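Local coordinates for protein cell death-related nuclease 4 (PDB 5DK5) that digests RNA and DNA from the 3' end as a DEDDh-family exonuclease and takes part in apoptotic DNA degradation, at residues B[220-231]-B[280-291]. Numbering follows the deposited sequence.
Sequences CCASWRRQPLVY and CGTSHQQTPHDL. With ZN (zinc ion), chain I; IPA (isopropyl alcohol), chain N.
Three N-H groups converge on OE1 of Q286: the backbone N of A222 and, from R225, both NE and NH2. The arginine comes side-on, NE and NH2 of R225 each 3.0 Å from OE1 of Q286, which lies at the guanidinium edge and near its plane. The two planar groups are steeply turned, 69° between guanidinium and amide; NE and the A222 N-H come in from opposite sides of the carbonyl plane, NH2 nearer to it. The other half of the amide gives NE2 of Q286 to the carbonyl O of A222 at 2.7 Å, nearly straight, so that Q286 pairs with both backbone polar groups of A222 and its amide cannot easily flip. With CD anti to CA about the CB-CG bond (chi2 177°), the side chain runs straight out to that backbone, and SG of C221 lies 3.6 Å from CD of Q286. Were this glutamine an alanine, the A222 N-H and carbonyl would probably lose these mates, leaving R225 held mainly by the carbonyls of E247, L250 and P251. These two loops follow strands 216-219 and 253-256, at one margin of the mixed sheet that extends the RNase H-like core, and are pinned together by a Cys4 zinc site: C220 and C280 each bind the zinc ion through SG, and C270 and C273 complete it. Beside the amide, CE1 of H284 lies 3.6 Å from NH2 of R225, their planes 26° apart, the approach oblique, while ND1 accepts from the backbone N of Q286. Farther along, OD2 of D290 accepts from a water that also takes the N-H of L229.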
ATOM      1  N   CYS B 220      -8.085 -15.840  26.175  1.00 36.10           N
ATOM      2  CA  CYS B 220      -8.958 -16.182  25.055  1.00 36.84           C
ATOM      3  C   CYS B 220     -10.363 -15.593  25.162  1.00 37.13           C
ATOM      4  O   CYS B 220     -11.107 -15.585  24.182  1.00 37.45           O
ATOM      5  CB  CYS B 220      -9.071 -17.702  24.931  1.00 36.94           C
ATOM      6  SG  CYS B 220      -9.747 -18.515  26.403  1.00 49.11           S
ATOM      7  N   CYS B 221     -10.730 -15.111  26.345  1.00 34.28           N
ATOM      8  CA  CYS B 221     -12.100 -14.670  26.585  1.00 35.51           C
ATOM      9  C   CYS B 221     -12.191 -13.549  27.614  1.00 37.51           C
ATOM     10  O   CYS B 221     -11.343 -13.425  28.498  1.00 38.46           O
ATOM     11  CB  CYS B 221     -12.955 -15.856  27.039  1.00 34.45           C
ATOM     12  SG  CYS B 221     -14.691 -15.460  27.344  1.00 79.09           S
ATOM     13  N   ALA B 222     -13.234 -12.734  27.481  1.00 35.63           N
ATOM     14  CA  ALA B 222     -13.506 -11.652  28.421  1.00 37.30           C
ATOM     15  C   ALA B 222     -15.001 -11.347  28.441  1.00 37.63           C
ATOM     16  O   ALA B 222     -15.670 -11.424  27.413  1.00 37.74           O
ATOM     17  CB  ALA B 222     -12.715 -10.413  28.051  1.00 36.48           C
ATOM     18  N   SER B 223     -15.520 -11.000  29.614  1.00 37.39           N
ATOM     19  CA  SER B 223     -16.949 -10.756  29.773  1.00 45.11           C
ATOM     20  C   SER B 223     -17.401  -9.471  29.077  1.00 41.95           C
ATOM     21  O   SER B 223     -18.555  -9.354  28.673  1.00 39.74           O
ATOM     22  CB  SER B 223     -17.315 -10.691  31.257  1.00 48.06           C
ATOM     23  OG  SER B 223     -18.711 -10.509  31.422  1.00 50.49           O
ATOM     24  N   TRP B 224     -16.492  -8.511  28.938  1.00 45.09           N
ATOM     25  CA  TRP B 224     -16.847  -7.218  28.359  1.00 45.81           C
ATOM     26  C   TRP B 224     -16.971  -7.268  26.832  1.00 45.05           C
ATOM     27  O   TRP B 224     -17.354  -6.276  26.210  1.00 45.02           O
ATOM     28  CB  TRP B 224     -15.825  -6.149  28.767  1.00 43.99           C
ATOM     29  CG  TRP B 224     -14.405  -6.469  28.416  1.00 41.00           C
ATOM     30  CD1 TRP B 224     -13.475  -7.058  29.222  1.00 40.82           C
ATOM     31  CD2 TRP B 224     -13.746  -6.207  27.171  1.00 38.26           C
ATOM     32  NE1 TRP B 224     -12.281  -7.183  28.556  1.00 39.04           N
ATOM     33  CE2 TRP B 224     -12.421  -6.669  27.295  1.00 37.79           C
ATOM     34  CE3 TRP B 224     -14.149  -5.630  25.964  1.00 36.75           C
ATOM     35  CZ2 TRP B 224     -11.496  -6.571  26.258  1.00 35.67           C
ATOM     36  CZ3 TRP B 224     -13.230  -5.534  24.935  1.00 34.74           C
ATOM     37  CH2 TRP B 224     -11.920  -6.003  25.089  1.00 34.89           C
ATOM     38  N   ARG B 225     -16.653  -8.416  26.236  1.00 42.17           N
ATOM     39  CA  ARG B 225     -16.852  -8.619  24.799  1.00 42.14           C
ATOM     40  C   ARG B 225     -18.162  -9.350  24.514  1.00 42.68           C
ATOM     41  O   ARG B 225     -18.506  -9.589  23.356  1.00 42.99           O
ATOM     42  CB  ARG B 225     -15.686  -9.402  24.190  1.00 41.63           C
ATOM     43  CG  ARG B 225     -14.392  -8.614  24.089  1.00 42.50           C
ATOM     44  CD  ARG B 225     -13.471  -9.179  23.015  1.00 40.98           C
ATOM     45  NE  ARG B 225     -13.170 -10.595  23.213  1.00 39.63           N
ATOM     46  CZ  ARG B 225     -12.311 -11.289  22.471  1.00 29.79           C
ATOM     47  NH1 ARG B 225     -11.656 -10.701  21.479  1.00 28.67           N
ATOM     48  NH2 ARG B 225     -12.101 -12.572  22.722  1.00 30.05           N
ATOM     49  N   ARG B 226     -18.890  -9.704  25.568  1.00 46.71           N
ATOM     50  CA  ARG B 226     -20.115 -10.483  25.419  1.00 47.45           C
ATOM     51  C   ARG B 226     -21.218  -9.668  24.752  1.00 45.56           C
ATOM     52  O   ARG B 226     -22.020 -10.216  23.995  1.00 43.27           O
ATOM     53  CB  ARG B 226     -20.591 -11.001  26.777  1.00 51.42           C
ATOM     54  CG  ARG B 226     -19.642 -12.012  27.398  1.00 54.97           C
ATOM     55  CD  ARG B 226     -20.171 -12.582  28.705  1.00 60.61           C
ATOM     56  NE  ARG B 226     -21.255 -13.543  28.489  1.00 65.92           N
ATOM     57  CZ  ARG B 226     -22.541 -13.343  28.778  1.00 71.11           C
ATOM     58  NH1 ARG B 226     -22.960 -12.204  29.318  1.00 73.32           N
ATOM     59  NH2 ARG B 226     -23.419 -14.302  28.527  1.00 73.22           N
ATOM     60  N   GLN B 227     -21.255  -8.366  25.028  1.00 45.98           N
ATOM     61  CA  GLN B 227     -22.226  -7.488  24.385  1.00 50.76           C
ATOM     62  C   GLN B 227     -21.598  -6.852  23.143  1.00 51.88           C
ATOM     63  O   GLN B 227     -20.428  -6.470  23.173  1.00 49.22           O
ATOM     64  CB  GLN B 227     -22.727  -6.408  25.351  1.00 56.08           C
ATOM     65  CG  GLN B 227     -21.668  -5.439  25.872  1.00 59.55           C
ATOM     66  CD  GLN B 227     -22.282  -4.170  26.441  1.00 64.35           C
ATOM     67  OE1 GLN B 227     -22.905  -3.390  25.719  1.00 64.75           O
ATOM     68  NE2 GLN B 227     -22.114  -3.962  27.743  1.00 66.61           N
ATOM     69  N   PRO B 228     -22.364  -6.756  22.038  1.00 49.09           N
ATOM     70  CA  PRO B 228     -21.851  -6.135  20.809  1.00 48.08           C
ATOM     71  C   PRO B 228     -21.298  -4.726  21.007  1.00 43.88           C
ATOM     72  O   PRO B 228     -21.840  -3.944  21.786  1.00 42.71           O
ATOM     73  CB  PRO B 228     -23.083  -6.100  19.900  1.00 50.14           C
ATOM     74  CG  PRO B 228     -23.902  -7.246  20.347  1.00 52.18           C
ATOM     75  CD  PRO B 228     -23.703  -7.337  21.833  1.00 52.42           C
ATOM     76  N   LEU B 229     -20.220  -4.419  20.293  1.00 50.67           N
ATOM     77  CA  LEU B 229     -19.622  -3.092  20.317  1.00 50.57           C
ATOM     78  C   LEU B 229     -20.558  -2.066  19.686  1.00 51.82           C
ATOM     79  O   LEU B 229     -21.125  -2.308  18.622  1.00 51.04           O
ATOM     80  CB  LEU B 229     -18.282  -3.104  19.576  1.00 49.33           C
ATOM     81  CG  LEU B 229     -17.534  -1.775  19.442  1.00 47.45           C
ATOM     82  CD1 LEU B 229     -17.011  -1.315  20.792  1.00 48.07           C
ATOM     83  CD2 LEU B 229     -16.401  -1.903  18.437  1.00 45.54           C
ATOM     84  N   VAL B 230     -20.721  -0.925  20.348  1.00 46.23           N
ATOM     85  CA  VAL B 230     -21.492   0.173  19.779  1.00 49.70           C
ATOM     86  C   VAL B 230     -20.692   0.788  18.636  1.00 48.86           C
ATOM     87  O   VAL B 230     -19.732   1.527  18.858  1.00 47.98           O
ATOM     88  CB  VAL B 230     -21.831   1.243  20.834  1.00 51.69           C
ATOM     89  CG1 VAL B 230     -22.575   2.412  20.196  1.00 51.63           C
ATOM     90  CG2 VAL B 230     -22.664   0.632  21.953  1.00 52.70           C
ATOM     91  N   TYR B 231     -21.105   0.477  17.412  1.00 61.37           N
ATOM     92  CA  TYR B 231     -20.326   0.792  16.221  1.00 60.22           C
ATOM     93  C   TYR B 231     -20.257   2.288  15.924  1.00 59.72           C
ATOM     94  O   TYR B 231     -21.282   2.959  15.812  1.00 59.35           O
ATOM     95  CB  TYR B 231     -20.914   0.054  15.016  1.00 59.75           C
ATOM     96  CG  TYR B 231     -20.070   0.134  13.763  1.00 56.97           C
ATOM     97  CD1 TYR B 231     -18.861  -0.540  13.674  1.00 55.32           C
ATOM     98  CD2 TYR B 231     -20.492   0.872  12.664  1.00 56.27           C
ATOM     99  CE1 TYR B 231     -18.086  -0.473  12.530  1.00 54.42           C
ATOM    100  CE2 TYR B 231     -19.726   0.945  11.515  1.00 55.53           C
ATOM    101  CZ  TYR B 231     -18.523   0.268  11.453  1.00 54.52           C
ATOM    102  OH  TYR B 231     -17.753   0.331  10.313  1.00 52.55           O
ATOM    103  N   CYS B 280      -5.169 -23.566  23.541  1.00 55.77           N
ATOM    104  CA  CYS B 280      -5.868 -22.290  23.608  1.00 58.50           C
ATOM    105  C   CYS B 280      -5.308 -21.301  22.588  1.00 59.87           C
ATOM    106  O   CYS B 280      -4.093 -21.197  22.416  1.00 59.37           O
ATOM    107  CB  CYS B 280      -5.764 -21.706  25.018  1.00 59.45           C
ATOM    108  SG  CYS B 280      -6.323 -19.996  25.150  1.00 40.15           S
ATOM    109  N   GLY B 281      -6.204 -20.581  21.916  1.00 44.96           N
ATOM    110  CA  GLY B 281      -5.819 -19.591  20.925  1.00 44.19           C
ATOM    111  C   GLY B 281      -5.948 -20.093  19.499  1.00 40.61           C
ATOM    112  O   GLY B 281      -5.689 -19.355  18.549  1.00 40.67           O
ATOM    113  N   THR B 282      -6.350 -21.350  19.346  1.00 61.11           N
ATOM    114  CA  THR B 282      -6.532 -21.942  18.026  1.00 58.81           C
ATOM    115  C   THR B 282      -7.718 -21.311  17.303  1.00 58.35           C
ATOM    116  O   THR B 282      -7.629 -20.972  16.122  1.00 54.94           O
ATOM    117  CB  THR B 282      -6.751 -23.465  18.123  1.00 57.16           C
ATOM    118  OG1 THR B 282      -5.596 -24.078  18.707  1.00 57.12           O
ATOM    119  CG2 THR B 282      -7.000 -24.071  16.744  1.00 56.55           C
ATOM    120  N   SER B 283      -8.823 -21.163  18.026  1.00 63.56           N
ATOM    121  CA  SER B 283     -10.053 -20.612  17.468  1.00 62.93           C
ATOM    122  C   SER B 283     -10.550 -19.418  18.278  1.00 59.89           C
ATOM    123  O   SER B 283     -10.368 -19.360  19.494  1.00 60.49           O
ATOM    124  CB  SER B 283     -11.137 -21.692  17.414  1.00 65.99           C
ATOM    125  OG  SER B 283     -12.391 -21.135  17.057  1.00 67.43           O
ATOM    126  N   HIS B 284     -11.177 -18.469  17.591  1.00 42.92           N
ATOM    127  CA  HIS B 284     -11.767 -17.305  18.240  1.00 39.09           C
ATOM    128  C   HIS B 284     -12.982 -17.733  19.063  1.00 39.62           C
ATOM    129  O   HIS B 284     -13.896 -18.372  18.544  1.00 40.71           O
ATOM    130  CB  HIS B 284     -12.160 -16.258  17.193  1.00 32.91           C
ATOM    131  CG  HIS B 284     -12.319 -14.873  17.746  1.00 30.41           C
ATOM    132  ND1 HIS B 284     -12.761 -14.631  19.026  1.00 32.00           N
ATOM    133  CD2 HIS B 284     -12.088 -13.663  17.189  1.00 29.84           C
ATOM    134  CE1 HIS B 284     -12.803 -13.325  19.235  1.00 32.58           C
ATOM    135  NE2 HIS B 284     -12.397 -12.717  18.136  1.00 31.71           N
ATOM    136  N   GLN B 285     -12.986 -17.382  20.346  1.00 40.36           N
ATOM    137  CA  GLN B 285     -14.022 -17.841  21.271  1.00 40.76           C
ATOM    138  C   GLN B 285     -15.204 -16.875  21.368  1.00 38.96           C
ATOM    139  O   GLN B 285     -16.264 -17.231  21.879  1.00 41.26           O
ATOM    140  CB  GLN B 285     -13.421 -18.057  22.662  1.00 42.28           C
ATOM    141  CG  GLN B 285     -12.344 -19.127  22.705  1.00 41.96           C
ATOM    142  CD  GLN B 285     -12.865 -20.489  22.296  1.00 41.16           C
ATOM    143  OE1 GLN B 285     -13.872 -20.965  22.822  1.00 42.66           O
ATOM    144  NE2 GLN B 285     -12.187 -21.122  21.347  1.00 39.85           N
ATOM    145  N   GLN B 286     -15.009 -15.654  20.882  1.00 36.45           N
ATOM    146  CA  GLN B 286     -16.045 -14.626  20.914  1.00 35.22           C
ATOM    147  C   GLN B 286     -16.111 -13.870  19.589  1.00 32.47           C
ATOM    148  O   GLN B 286     -15.982 -12.647  19.558  1.00 30.24           O
ATOM    149  CB  GLN B 286     -15.784 -13.654  22.066  1.00 32.03           C
ATOM    150  CG  GLN B 286     -15.769 -14.321  23.434  1.00 36.48           C
ATOM    151  CD  GLN B 286     -15.437 -13.356  24.552  1.00 36.44           C
ATOM    152  OE1 GLN B 286     -14.296 -12.914  24.687  1.00 35.14           O
ATOM    153  NE2 GLN B 286     -16.436 -13.023  25.361  1.00 37.39           N
ATOM    154  N   THR B 287     -16.312 -14.606  18.499  1.00 34.70           N
ATOM    155  CA  THR B 287     -16.344 -14.011  17.166  1.00 35.77           C
ATOM    156  C   THR B 287     -17.402 -12.906  17.085  1.00 34.97           C
ATOM    157  O   THR B 287     -18.578 -13.159  17.342  1.00 34.46           O
ATOM    158  CB  THR B 287     -16.642 -15.067  16.086  1.00 38.22           C
ATOM    159  OG1 THR B 287     -15.710 -16.151  16.199  1.00 40.18           O
ATOM    160  CG2 THR B 287     -16.541 -14.456  14.692  1.00 36.23           C
ATOM    161  N   PRO B 288     -16.989 -11.675  16.732  1.00 32.92           N
ATOM    162  CA  PRO B 288     -17.956 -10.574  16.655  1.00 34.86           C
ATOM    163  C   PRO B 288     -18.764 -10.604  15.356  1.00 35.55           C
ATOM    164  O   PRO B 288     -18.486  -9.839  14.434  1.00 34.88           O
ATOM    165  CB  PRO B 288     -17.065  -9.334  16.731  1.00 32.29           C
ATOM    166  CG  PRO B 288     -15.809  -9.758  16.057  1.00 27.42           C
ATOM    167  CD  PRO B 288     -15.624 -11.217  16.411  1.00 27.75           C
ATOM    168  N   HIS B 289     -19.756 -11.487  15.297  1.00 45.29           N
ATOM    169  CA  HIS B 289     -20.584 -11.637  14.106  1.00 46.43           C
ATOM    170  C   HIS B 289     -21.338 -10.351  13.782  1.00 47.62           C
ATOM    171  O   HIS B 289     -21.589 -10.045  12.616  1.00 46.85           O
ATOM    172  CB  HIS B 289     -21.574 -12.789  14.290  1.00 48.73           C
ATOM    173  CG  HIS B 289     -20.919 -14.117  14.504  1.00 49.32           C
ATOM    174  ND1 HIS B 289     -20.181 -14.749  13.525  1.00 48.97           N
ATOM    175  CD2 HIS B 289     -20.890 -14.935  15.584  1.00 50.06           C
ATOM    176  CE1 HIS B 289     -19.726 -15.897  13.993  1.00 48.62           C
ATOM    177  NE2 HIS B 289     -20.142 -16.034  15.240  1.00 49.45           N
ATOM    178  N   ASP B 290     -21.691  -9.601  14.822  1.00 50.33           N
ATOM    179  CA  ASP B 290     -22.429  -8.350  14.664  1.00 50.82           C
ATOM    180  C   ASP B 290     -21.674  -7.337  13.807  1.00 49.11           C
ATOM    181  O   ASP B 290     -22.284  -6.467  13.187  1.00 53.79           O
ATOM    182  CB  ASP B 290     -22.732  -7.742  16.034  1.00 52.90           C
ATOM    183  CG  ASP B 290     -21.489  -7.597  16.894  1.00 52.48           C
ATOM    184  OD1 ASP B 290     -21.057  -8.607  17.485  1.00 52.75           O
ATOM    185  OD2 ASP B 290     -20.946  -6.475  16.981  1.00 52.19           O
ATOM    186  N   LEU B 291     -20.350  -7.450  13.781  1.00 35.58           N
ATOM    187  CA  LEU B 291     -19.514  -6.537  13.007  1.00 36.30           C
ATOM    188  C   LEU B 291     -19.305  -7.024  11.572  1.00 36.28           C
ATOM    189  O   LEU B 291     -18.794  -6.286  10.729  1.00 34.87           O
ATOM    190  CB  LEU B 291     -18.155  -6.355  13.691  1.00 34.21           C
ATOM    191  CG  LEU B 291     -18.155  -5.728  15.086  1.00 35.40           C
ATOM    192  CD1 LEU B 291     -16.750  -5.745  15.663  1.00 35.28           C
ATOM    193  CD2 LEU B 291     -18.697  -4.307  15.049  1.00 36.10           C
TER
HETATM  194 ZN    ZN I 301      -7.675 -19.478  26.995  1.00 42.66          ZN
HETATM  195  C1  IPA N 306     -19.468 -12.085  21.311  1.00 54.83           C
HETATM  196  C2  IPA N 306     -20.549 -11.432  20.475  1.00 55.80           C
HETATM  197  C3  IPA N 306     -20.252  -9.959  20.311  1.00 55.08           C
HETATM  198  O2  IPA N 306     -21.793 -11.575  21.117  1.00 57.94           O
HETATM  199  O   HOH W   1     -10.764 -15.995  21.825  1.00 29.52           O
HETATM  200  O   HOH W   2     -19.059  -6.639  18.752  1.00 40.99           O